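Probable chitinase A (Chromobacterium violaceum, PDB 4TX8) probably hydrolyses internal glycosidic links of chitin as a family 18 glycoside hydrolase, and also carries a module of a chitin-binding family. Local coordinates at residues A[283-294]-A[337-348]; A[366-375]-A[384-394]. All coordinates share one frame; numbering follows the deposited sequence.

Contact 1. Residues A[283-294]-A[337-348]; sequences RDDLSVIHVQYY and FKGLRPDQVAFG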
loop_
_atom_site.group_PDB
_atom_site.type_symbol
_atom_site.label_atom_id
_atom_site.label_comp_id
_atom_site.label_asym_id
_atom_site.label_seq_id
_atom_site.Cartn_x
_atom_site.Cartn_y
_atom_site.Cartn_z
ATOM N N ARG A 283 -15.469 -10.329 -3.005
ATOM C CA ARG A 283 -15.969 -9.259 -2.143
ATOM C C ARG A 283 -16.278 -9.731 -0.720
ATOM O O ARG A 283 -16.119 -8.968 0.232
ATOM C CB ARG A 283 -17.213 -8.601 -2.759
ATOM C CG ARG A 283 -18.450 -9.482 -2.841
ATOM C CD ARG A 283 -19.672 -8.671 -3.269
ATOM N NE ARG A 283 -19.456 -7.961 -4.529
ATOM C CZ ARG A 283 -19.432 -6.635 -4.652
ATOM N NH1 ARG A 283 -19.621 -5.862 -3.591
ATOM N NH2 ARG A 283 -19.226 -6.080 -5.839
ATOM N N ASP A 284 -16.699 -10.984 -0.571
ATOM C CA ASP A 284 -16.992 -11.525 0.754
ATOM C C ASP A 284 -15.716 -11.745 1.560
ATOM O O ASP A 284 -15.750 -11.821 2.788
ATOM C CB ASP A 284 -17.769 -12.839 0.647
ATOM C CG ASP A 284 -19.164 -12.650 0.082
ATOM O OD1 ASP A 284 -19.760 -11.575 0.306
ATOM O OD2 ASP A 284 -19.666 -13.579 -0.589
ATOM N N ASP A 285 -14.589 -11.842 0.861
ATOM C CA ASP A 285 -13.315 -12.152 1.500
ATOM C C ASP A 285 -12.396 -10.940 1.610
ATOM O O ASP A 285 -11.401 -10.974 2.331
ATOM C CB ASP A 285 -12.609 -13.266 0.731
ATOM C CG ASP A 285 -13.410 -14.549 0.708
ATOM O OD1 ASP A 285 -13.824 -15.000 1.794
ATOM O OD2 ASP A 285 -13.636 -15.097 -0.392
ATOM N N LEU A 286 -12.730 -9.876 0.887
ATOM C CA LEU A 286 -11.877 -8.693 0.818
ATOM C C LEU A 286 -11.832 -7.925 2.138
ATOM O O LEU A 286 -12.857 -7.437 2.612
ATOM C CB LEU A 286 -12.358 -7.774 -0.308
ATOM C CG LEU A 286 -11.625 -6.448 -0.513
ATOM C CD1 LEU A 286 -10.163 -6.681 -0.862
ATOM C CD2 LEU A 286 -12.316 -5.632 -1.593
ATOM N N SER A 287 -10.643 -7.821 2.730
ATOM C CA SER A 287 -10.469 -7.050 3.959
ATOM C C SER A 287 -10.442 -5.556 3.652
ATOM O O SER A 287 -11.136 -4.767 4.298
ATOM C CB SER A 287 -9.186 -7.456 4.689
ATOM O OG SER A 287 -9.097 -8.860 4.840
ATOM N N VAL A 288 -9.628 -5.168 2.672
ATOM C CA VAL A 288 -9.594 -3.780 2.222
ATOM C C VAL A 288 -9.025 -3.671 0.810
ATOM O O VAL A 288 -8.058 -4.344 0.463
ATOM C CB VAL A 288 -8.766 -2.878 3.186
ATOM C CG1 VAL A 288 -7.339 -3.391 3.331
ATOM C CG2 VAL A 288 -8.770 -1.427 2.711
ATOM N N ILE A 289 -9.649 -2.846 -0.020
ATOM C CA ILE A 289 -9.029 -2.480 -1.282
ATOM C C ILE A 289 -8.579 -1.031 -1.197
ATOM O O ILE A 289 -9.356 -0.144 -0.847
ATOM C CB ILE A 289 -9.969 -2.678 -2.492
ATOM C CG1 ILE A 289 -9.298 -2.148 -3.763
ATOM C CG2 ILE A 289 -11.322 -2.004 -2.263
ATOM C CD1 ILE A 289 -10.066 -2.432 -5.032
ATOM N N HIS A 290 -7.302 -0.800 -1.476
ATOM C CA HIS A 290 -6.775 0.553 -1.524
ATOM C C HIS A 290 -6.185 0.814 -2.899
ATOM O O HIS A 290 -5.026 0.491 -3.176
ATOM C CB HIS A 290 -5.739 0.784 -0.422
ATOM C CG HIS A 290 -4.945 -0.434 -0.065
ATOM N ND1 HIS A 290 -4.184 -1.124 -0.982
ATOM C CD2 HIS A 290 -4.785 -1.075 1.118
ATOM C CE1 HIS A 290 -3.591 -2.144 -0.382
ATOM N NE2 HIS A 290 -3.938 -2.135 0.892
ATOM N N VAL A 291 -7.014 1.382 -3.766
ATOM C CA VAL A 291 -6.624 1.694 -5.129
ATOM C C VAL A 291 -5.464 2.686 -5.125
ATOM O O VAL A 291 -5.397 3.585 -4.289
ATOM C CB VAL A 291 -7.827 2.247 -5.929
ATOM C CG1 VAL A 291 -7.377 3.025 -7.157
ATOM C CG2 VAL A 291 -8.756 1.111 -6.325
ATOM N N GLN A 292 -4.526 2.489 -6.043
ATOM C CA GLN A 292 -3.404 3.399 -6.189
ATOM C C GLN A 292 -3.830 4.610 -7.011
ATOM O O GLN A 292 -4.053 4.515 -8.215
ATOM C CB GLN A 292 -2.213 2.677 -6.831
ATOM C CG GLN A 292 -1.671 1.532 -5.966
ATOM C CD GLN A 292 -0.722 0.602 -6.708
ATOM O OE1 GLN A 292 -0.493 0.751 -7.905
ATOM N NE2 GLN A 292 -0.162 -0.363 -5.990
ATOM N N TYR A 293 -3.965 5.750 -6.348
ATOM C CA TYR A 293 -4.335 6.975 -7.038
ATOM C C TYR A 293 -3.090 7.767 -7.413
ATOM O O TYR A 293 -2.990 8.963 -7.134
ATOM C CB TYR A 293 -5.280 7.811 -6.176
ATOM C CG TYR A 293 -6.575 7.095 -5.881
ATOM C CD1 TYR A 293 -7.603 7.074 -6.813
ATOM C CD2 TYR A 293 -6.767 6.428 -4.677
ATOM C CE1 TYR A 293 -8.791 6.408 -6.553
ATOM C CE2 TYR A 293 -7.948 5.764 -4.410
ATOM C CZ TYR A 293 -8.957 5.758 -5.349
ATOM O OH TYR A 293 -10.133 5.096 -5.079
ATOM N N TYR A 294 -2.136 7.089 -8.042
ATOM C CA TYR A 294 -0.937 7.760 -8.533
ATOM C C TYR A 294 -0.406 7.104 -9.799
ATOM O O TYR A 294 -0.776 5.974 -10.128
ATOM C CB TYR A 294 0.160 7.796 -7.458
ATOM C CG TYR A 294 0.376 6.515 -6.669
ATOM C CD1 TYR A 294 -0.421 6.212 -5.570
ATOM C CD2 TYR A 294 1.400 5.630 -6.997
ATOM C CE1 TYR A 294 -0.224 5.060 -4.836
ATOM C CE2 TYR A 294 1.608 4.472 -6.262
ATOM C CZ TYR A 294 0.789 4.195 -5.185
ATOM O OH TYR A 294 0.978 3.052 -4.446
ATOM N N PHE A 337 -20.936 -2.321 -11.263
ATOM C CA PHE A 337 -20.157 -2.736 -10.110
ATOM C C PHE A 337 -20.937 -2.448 -8.835
ATOM O O PHE A 337 -21.300 -1.302 -8.575
ATOM C CB PHE A 337 -18.806 -2.023 -10.071
ATOM C CG PHE A 337 -18.023 -2.297 -8.822
ATOM C CD1 PHE A 337 -17.362 -3.506 -8.656
ATOM C CD2 PHE A 337 -17.958 -1.353 -7.808
ATOM C CE1 PHE A 337 -16.644 -3.767 -7.499
ATOM C CE2 PHE A 337 -17.243 -1.605 -6.650
ATOM C CZ PHE A 337 -16.585 -2.813 -6.494
ATOM N N LYS A 338 -21.196 -3.486 -8.047
ATOM C CA LYS A 338 -21.905 -3.327 -6.781
ATOM C C LYS A 338 -20.959 -2.812 -5.703
ATOM O O LYS A 338 -19.859 -3.337 -5.531
ATOM C CB LYS A 338 -22.540 -4.648 -6.346
ATOM C CG LYS A 338 -23.552 -5.186 -7.341
ATOM C CD LYS A 338 -24.700 -4.207 -7.521
ATOM C CE LYS A 338 -25.274 -4.270 -8.925
ATOM N NZ LYS A 338 -26.386 -3.294 -9.094
ATOM N N GLY A 339 -21.399 -1.786 -4.984
ATOM C CA GLY A 339 -20.569 -1.130 -3.991
ATOM C C GLY A 339 -20.101 -2.026 -2.861
ATOM O O GLY A 339 -20.729 -3.039 -2.552
ATOM N N LEU A 340 -18.984 -1.646 -2.250
ATOM C CA LEU A 340 -18.433 -2.361 -1.105
ATOM C C LEU A 340 -18.782 -1.641 0.191
ATOM O O LEU A 340 -19.217 -0.492 0.169
ATOM C CB LEU A 340 -16.912 -2.485 -1.230
ATOM C CG LEU A 340 -16.367 -3.251 -2.435
ATOM C CD1 LEU A 340 -14.897 -2.918 -2.654
ATOM C CD2 LEU A 340 -16.557 -4.746 -2.231
ATOM N N ARG A 341 -18.580 -2.314 1.319
ATOM C CA ARG A 341 -18.713 -1.660 2.614
ATOM C C ARG A 341 -17.594 -0.642 2.787
ATOM O O ARG A 341 -16.485 -0.851 2.295
ATOM C CB ARG A 341 -18.669 -2.677 3.752
ATOM C CG ARG A 341 -19.769 -3.725 3.720
ATOM C CD ARG A 341 -19.749 -4.534 5.006
ATOM N NE ARG A 341 -18.387 -4.915 5.358
ATOM C CZ ARG A 341 -17.806 -6.043 4.969
ATOM N NH1 ARG A 341 -18.477 -6.912 4.226
ATOM N NH2 ARG A 341 -16.558 -6.304 5.329
ATOM N N PRO A 342 -17.879 0.469 3.484
ATOM C CA PRO A 342 -16.841 1.465 3.775
ATOM C C PRO A 342 -15.623 0.869 4.482
ATOM O O PRO A 342 -14.507 1.325 4.233
ATOM C CB PRO A 342 -17.563 2.463 4.681
ATOM C CG PRO A 342 -19.001 2.363 4.263
ATOM C CD PRO A 342 -19.215 0.915 3.919
ATOM N N ASP A 343 -15.821 -0.140 5.327
ATOM C CA ASP A 343 -14.699 -0.747 6.043
ATOM C C ASP A 343 -13.797 -1.561 5.114
ATOM O O ASP A 343 -12.737 -2.029 5.530
ATOM C CB ASP A 343 -15.196 -1.630 7.195
ATOM C CG ASP A 343 -16.018 -2.819 6.720
ATOM O OD1 ASP A 343 -15.426 -3.804 6.226
ATOM O OD2 ASP A 343 -17.257 -2.781 6.864
ATOM N N GLN A 344 -14.219 -1.726 3.862
ATOM C CA GLN A 344 -13.444 -2.472 2.871
ATOM C C GLN A 344 -12.685 -1.555 1.923
ATOM O O GLN A 344 -12.026 -2.023 0.992
ATOM C CB GLN A 344 -14.350 -3.382 2.045
ATOM C CG GLN A 344 -14.948 -4.553 2.790
ATOM C CD GLN A 344 -15.866 -5.366 1.901
ATOM O OE1 GLN A 344 -16.942 -4.907 1.520
ATOM N NE2 GLN A 344 -15.436 -6.573 1.548
ATOM N N VAL A 345 -12.790 -0.250 2.142
ATOM C CA VAL A 345 -12.240 0.706 1.191
ATOM C C VAL A 345 -11.274 1.691 1.845
ATOM O O VAL A 345 -11.562 2.272 2.894
ATOM C CB VAL A 345 -13.366 1.492 0.482
ATOM C CG1 VAL A 345 -12.789 2.449 -0.552
ATOM C CG2 VAL A 345 -14.352 0.530 -0.179
ATOM N N ALA A 346 -10.120 1.860 1.210
ATOM C CA ALA A 346 -9.135 2.851 1.609
ATOM C C ALA A 346 -8.566 3.472 0.338
ATOM O O ALA A 346 -8.843 2.984 -0.758
ATOM C CB ALA A 346 -8.039 2.216 2.453
ATOM N N PHE A 347 -7.790 4.544 0.457
ATOM C CA PHE A 347 -7.146 5.088 -0.735
ATOM C C PHE A 347 -5.621 5.073 -0.630
ATOM O O PHE A 347 -5.052 5.320 0.433
ATOM C CB PHE A 347 -7.660 6.503 -1.049
ATOM C CG PHE A 347 -7.546 7.492 0.085
ATOM C CD1 PHE A 347 -6.342 8.121 0.365
ATOM C CD2 PHE A 347 -8.666 7.846 0.822
ATOM C CE1 PHE A 347 -6.245 9.053 1.386
ATOM C CE2 PHE A 347 -8.579 8.779 1.845
ATOM C CZ PHE A 347 -7.367 9.383 2.128
ATOM N N GLY A 348 -4.973 4.758 -1.751
ATOM C CA GLY A 348 -3.525 4.668 -1.816
ATOM C C GLY A 348 -2.870 5.873 -2.466
ATOM O O GLY A 348 -3.269 6.309 -3.549
HETATM O O HOH W 1 -12.922 -4.991 6.313
HETATM O O HOH W 2 -10.410 4.544 -2.580
#

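Contact 2. Residues A[366-375]-A[384-394]; sequences VAKALTCLTT and PAQAYPAFRGV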
loop_
_atom_site.group_PDB
_atom_site.type_symbol
_atom_site.label_atom_id
_atom_site.label_comp_id
_atom_site.label_asym_id
_atom_site.label_seq_id
_atom_site.Cartn_x
_atom_site.Cartn_y
_atom_site.Cartn_z
ATOM N N VAL A 366 -4.639 14.615 2.580
ATOM C CA VAL A 366 -5.101 13.328 3.085
ATOM C C VAL A 366 -6.112 13.538 4.211
ATOM O O VAL A 366 -7.185 12.933 4.209
ATOM C CB VAL A 366 -3.931 12.455 3.593
ATOM C CG1 VAL A 366 -4.451 11.224 4.317
ATOM C CG2 VAL A 366 -3.021 12.053 2.434
ATOM N N ALA A 367 -5.774 14.410 5.158
ATOM C CA ALA A 367 -6.664 14.703 6.279
ATOM C C ALA A 367 -8.019 15.217 5.796
ATOM O O ALA A 367 -9.062 14.829 6.328
ATOM C CB ALA A 367 -6.019 15.711 7.222
ATOM N N LYS A 368 -8.001 16.083 4.786
ATOM C CA LYS A 368 -9.233 16.636 4.227
ATOM C C LYS A 368 -10.107 15.551 3.608
ATOM O O LYS A 368 -11.321 15.536 3.808
ATOM C CB LYS A 368 -8.919 17.702 3.178
ATOM C CG LYS A 368 -8.755 19.109 3.732
ATOM C CD LYS A 368 -8.325 20.071 2.635
ATOM C CE LYS A 368 -9.179 19.900 1.386
ATOM N NZ LYS A 368 -8.583 20.576 0.201
ATOM N N ALA A 369 -9.486 14.647 2.856
ATOM C CA ALA A 369 -10.216 13.549 2.231
ATOM C C ALA A 369 -10.822 12.621 3.284
ATOM O O ALA A 369 -11.947 12.145 3.131
ATOM C CB ALA A 369 -9.305 12.766 1.289
ATOM N N LEU A 370 -10.078 12.377 4.360
ATOM C CA LEU A 370 -10.547 11.503 5.433
ATOM C C LEU A 370 -11.763 12.066 6.163
ATOM O O LEU A 370 -12.777 11.385 6.297
ATOM C CB LEU A 370 -9.425 11.239 6.437
ATOM C CG LEU A 370 -8.335 10.263 5.995
ATOM C CD1 LEU A 370 -7.232 10.195 7.043
ATOM C CD2 LEU A 370 -8.926 8.883 5.734
ATOM N N THR A 371 -11.656 13.303 6.644
ATOM C CA THR A 371 -12.755 13.922 7.379
ATOM C C THR A 371 -13.987 14.105 6.495
ATOM O O THR A 371 -15.117 13.986 6.965
ATOM C CB THR A 371 -12.352 15.287 7.969
ATOM O OG1 THR A 371 -12.076 16.211 6.907
ATOM C CG2 THR A 371 -11.123 15.142 8.853
ATOM N N CYS A 372 -13.763 14.390 5.214
ATOM C CA CYS A 372 -14.859 14.509 4.258
ATOM C C CYS A 372 -15.598 13.184 4.133
ATOM O O CYS A 372 -16.824 13.136 4.218
ATOM C CB CYS A 372 -14.341 14.955 2.886
ATOM S SG CYS A 372 -15.595 14.978 1.577
ATOM N N LEU A 373 -14.842 12.108 3.940
ATOM C CA LEU A 373 -15.428 10.780 3.818
ATOM C C LEU A 373 -16.114 10.329 5.108
ATOM O O LEU A 373 -17.207 9.766 5.065
ATOM C CB LEU A 373 -14.357 9.765 3.408
ATOM C CG LEU A 373 -13.927 9.788 1.938
ATOM C CD1 LEU A 373 -12.613 9.045 1.735
ATOM C CD2 LEU A 373 -15.012 9.193 1.055
ATOM N N THR A 374 -15.487 10.589 6.253
ATOM C CA THR A 374 -15.983 10.064 7.525
ATOM C C THR A 374 -17.079 10.908 8.180
ATOM O O THR A 374 -17.962 10.363 8.839
ATOM C CB THR A 374 -14.841 9.901 8.553
ATOM O OG1 THR A 374 -14.187 11.160 8.756
ATOM C CG2 THR A 374 -13.825 8.871 8.071
ATOM N N THR A 375 -17.020 12.229 8.021
ATOM C CA THR A 375 -17.945 13.108 8.736
ATOM C C THR A 375 -18.607 14.167 7.862
ATOM O O THR A 375 -19.285 15.054 8.379
ATOM C CB THR A 375 -17.241 13.847 9.889
ATOM O OG1 THR A 375 -16.265 14.746 9.350
ATOM C CG2 THR A 375 -16.568 12.868 10.840
ATOM N N PRO A 384 -19.639 12.923 -0.316
ATOM C CA PRO A 384 -20.359 11.654 -0.148
ATOM C C PRO A 384 -21.851 11.890 0.069
ATOM O O PRO A 384 -22.226 12.935 0.600
ATOM C CB PRO A 384 -19.717 11.041 1.102
ATOM C CG PRO A 384 -18.405 11.724 1.241
ATOM C CD PRO A 384 -18.597 13.108 0.706
ATOM N N ALA A 385 -22.686 10.941 -0.346
ATOM C CA ALA A 385 -24.127 11.053 -0.137
ATOM C C ALA A 385 -24.430 11.030 1.355
ATOM O O ALA A 385 -25.177 11.865 1.867
ATOM C CB ALA A 385 -24.863 9.935 -0.851
ATOM N N GLN A 386 -23.837 10.063 2.045
ATOM C CA GLN A 386 -23.901 9.998 3.497
ATOM C C GLN A 386 -22.493 9.821 4.049
ATOM O O GLN A 386 -21.581 9.428 3.323
ATOM C CB GLN A 386 -24.807 8.855 3.955
ATOM C CG GLN A 386 -24.520 7.520 3.280
ATOM C CD GLN A 386 -25.216 6.359 3.967
ATOM O OE1 GLN A 386 -25.343 6.332 5.191
ATOM N NE2 GLN A 386 -25.673 5.392 3.179
ATOM N N ALA A 387 -22.317 10.121 5.329
ATOM C CA ALA A 387 -21.023 9.954 5.972
ATOM C C ALA A 387 -20.669 8.477 6.081
ATOM O O ALA A 387 -21.553 7.628 6.203
ATOM C CB ALA A 387 -21.022 10.608 7.345
ATOM N N TYR A 388 -19.376 8.174 6.017
ATOM C CA TYR A 388 -18.898 6.812 6.227
ATOM C C TYR A 388 -17.992 6.754 7.445
ATOM O O TYR A 388 -16.767 6.807 7.311
ATOM C CB TYR A 388 -18.141 6.294 5.005
ATOM C CG TYR A 388 -18.853 6.502 3.693
ATOM C CD1 TYR A 388 -20.064 5.875 3.427
ATOM C CD2 TYR A 388 -18.304 7.312 2.712
ATOM C CE1 TYR A 388 -20.709 6.061 2.224
ATOM C CE2 TYR A 388 -18.940 7.503 1.509
ATOM C CZ TYR A 388 -20.140 6.876 1.270
ATOM O OH TYR A 388 -20.769 7.072 0.069
ATOM N N PRO A 389 -18.588 6.641 8.641
ATOM C CA PRO A 389 -17.796 6.613 9.875
ATOM C C PRO A 389 -16.837 5.422 9.954
ATOM O O PRO A 389 -15.875 5.475 10.720
ATOM C CB PRO A 389 -18.863 6.536 10.980
ATOM C CG PRO A 389 -20.109 6.062 10.297
ATOM C CD PRO A 389 -20.037 6.598 8.905
ATOM N N ALA A 390 -17.082 4.378 9.166
ATOM C CA ALA A 390 -16.232 3.191 9.201
ATOM C C ALA A 390 -15.284 3.085 8.003
ATOM O O ALA A 390 -14.747 2.009 7.742
ATOM C CB ALA A 390 -17.091 1.936 9.294
ATOM N N PHE A 391 -15.079 4.185 7.280
ATOM C CA PHE A 391 -14.110 4.203 6.181
ATOM C C PHE A 391 -12.752 3.722 6.691
ATOM O O PHE A 391 -12.274 4.198 7.719
ATOM C CB PHE A 391 -13.994 5.604 5.572
ATOM C CG PHE A 391 -13.107 5.664 4.359
ATOM C CD1 PHE A 391 -13.577 5.254 3.121
ATOM C CD2 PHE A 391 -11.801 6.120 4.459
ATOM C CE1 PHE A 391 -12.759 5.300 2.003
ATOM C CE2 PHE A 391 -10.979 6.170 3.343
ATOM C CZ PHE A 391 -11.459 5.759 2.115
ATOM N N ARG A 392 -12.146 2.771 5.983
ATOM C CA ARG A 392 -10.994 2.041 6.518
ATOM C C ARG A 392 -9.728 2.892 6.650
ATOM O O ARG A 392 -9.013 2.781 7.644
ATOM C CB ARG A 392 -10.697 0.808 5.661
ATOM C CG ARG A 392 -9.589 -0.081 6.225
ATOM C CD ARG A 392 -9.937 -0.622 7.617
ATOM N NE ARG A 392 -10.980 -1.645 7.571
ATOM C CZ ARG A 392 -11.287 -2.455 8.580
ATOM N NH1 ARG A 392 -10.630 -2.368 9.730
ATOM N NH2 ARG A 392 -12.250 -3.357 8.443
ATOM N N GLY A 393 -9.436 3.732 5.660
ATOM C CA GLY A 393 -8.336 4.668 5.812
ATOM C C GLY A 393 -7.401 4.903 4.638
ATOM O O GLY A 393 -7.837 5.205 3.524
ATOM N N VAL A 394 -6.101 4.778 4.904
ATOM C CA VAL A 394 -5.064 5.226 3.979
ATOM C C VAL A 394 -3.977 4.172 3.749
ATOM O O VAL A 394 -3.493 3.549 4.696
ATOM C CB VAL A 394 -4.393 6.524 4.496
ATOM C CG1 VAL A 394 -3.304 7.004 3.538
ATOM C CG2 VAL A 394 -5.431 7.621 4.717
#

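Contact 1. Residues A[283-294]-A[337-348]
Q344 and R283 each reach across to backbone carbonyls of the other segment. The amide nitrogen of Q344 is shared between two carbonyls of the loop before strand 288-292: NE2 lies 2.8 Å from R283 O and 2.9 Å from L286 O, the second bond almost straight (176°). Both oxygens sit in the plane of the amide, which fixes its rotation, while at its other end OE1 takes the N-H of R341 on a lone pair. The R283 guanidinium meets K338 edge-on, R283 NH2 lying 2.8 Å from K338 O. Weaker bonds run from R283 NH1 to the same oxygen and to G339 O; a bend at chi3 (55°) turns the group to that edge. R283 NE is salt-bridged to D280.

Along the parallel strands and just past their ends, backbone bonds run from I289 N to Q344 O (2.7 Å), A346 N to I289 O, G348 N to V291 O and Y293 N to G348 O. One water joins S287 O to D343 OD1, whose carboxylate is held side-on by R341 NE and NH2; another lies between Y293 OH and A346 O.

L340 CD1 touches I289 CG2 (3.7 Å) and L286 CD2, these side chains crossing at about a right angle, whereas V288 CG2 meets A346 CB (3.7 Å) on the opposite side of the sheet. Y293 CE2 abuts F347 CB at 3.5 Å.

These are adjacent parallel strands of the GH18 TIM barrel. Q292 bonds D218, a calcium ligand that with E220 belongs to the DxxDxDxE motif of family 18, so the C-terminal end of strand 288-292 probably borders the active site. Strand 251-254 flanks 288-292 and strand 393-397 flanks 345-350, while helix 276-281 covers I289 and L340.

Contact 2. Residues A[366-375]-A[384-394]
With CG anti to its carbonyl carbon (chi1 -76°), L373 sends its two methyls to different partners, and F391, its CG swung anti to the backbone N (chi1 -175°), brings its ring up beneath one of them. L373 CD1 stands over the face of that ring in a CH-pi contact, 3.7 Å from the centroid and 18° off the normal. The other methyl, CD2, reaches Y388 CD2 and P384 CG more loosely. L370 CD2 approaches the F391 ring obliquely at CE2 (4.2 Å) and also touches V394 CG2, which V366 CG1 meets from one turn earlier.

Helix 363-375 is the crossover helix of a beta-alpha-beta unit of the TIM barrel, between the parallel strands 345-350 and 393-397, and it packs on the segment leading into the second of them; F347 of the first also touches L370 and V394. The last turn of the helix is tied to that segment by Y388 N, which bonds L373 O in the carbonyl plane at 2.9 Å. Next to it, T374 CA makes a CA-H...O contact with Y388 O (3.4 Å), and A387 CB rests 3.4 Å from T374 O. A type I turn, Y388 to F391, then carries the chain back toward the sheet. T374 OG1 hydrogen-bonds L370 O from above the carbonyl plane, and the same oxygen accepts T374 N. C372 SG, disulfide-bonded to C379, packs against P384 CD at 3.6 Å.

How the contacts relate
Following the chain from the N terminus, the earlier barrel strands lead to strand 288-292, where contact 1 opens. Pairing with strand 345-350 closes a loop of 42 residues that holds helix 313-325 and strand 326-328, whose antiparallel partner 336-338 runs into the second segment. Strand 345-350 leads on to helix 363-375, where contact 2 opens; its loop spans only eight residues and carries C379. The two loops lie in series, neither enclosing nor crossing the other. Their centres are 13 Å apart and they meet at the sheet: G393 O lies 3.1 Å from F347 N, probably a hydrogen bond, and R392 NE probably bonds D343 O. Together they join three consecutive barrel strands and one outer helix.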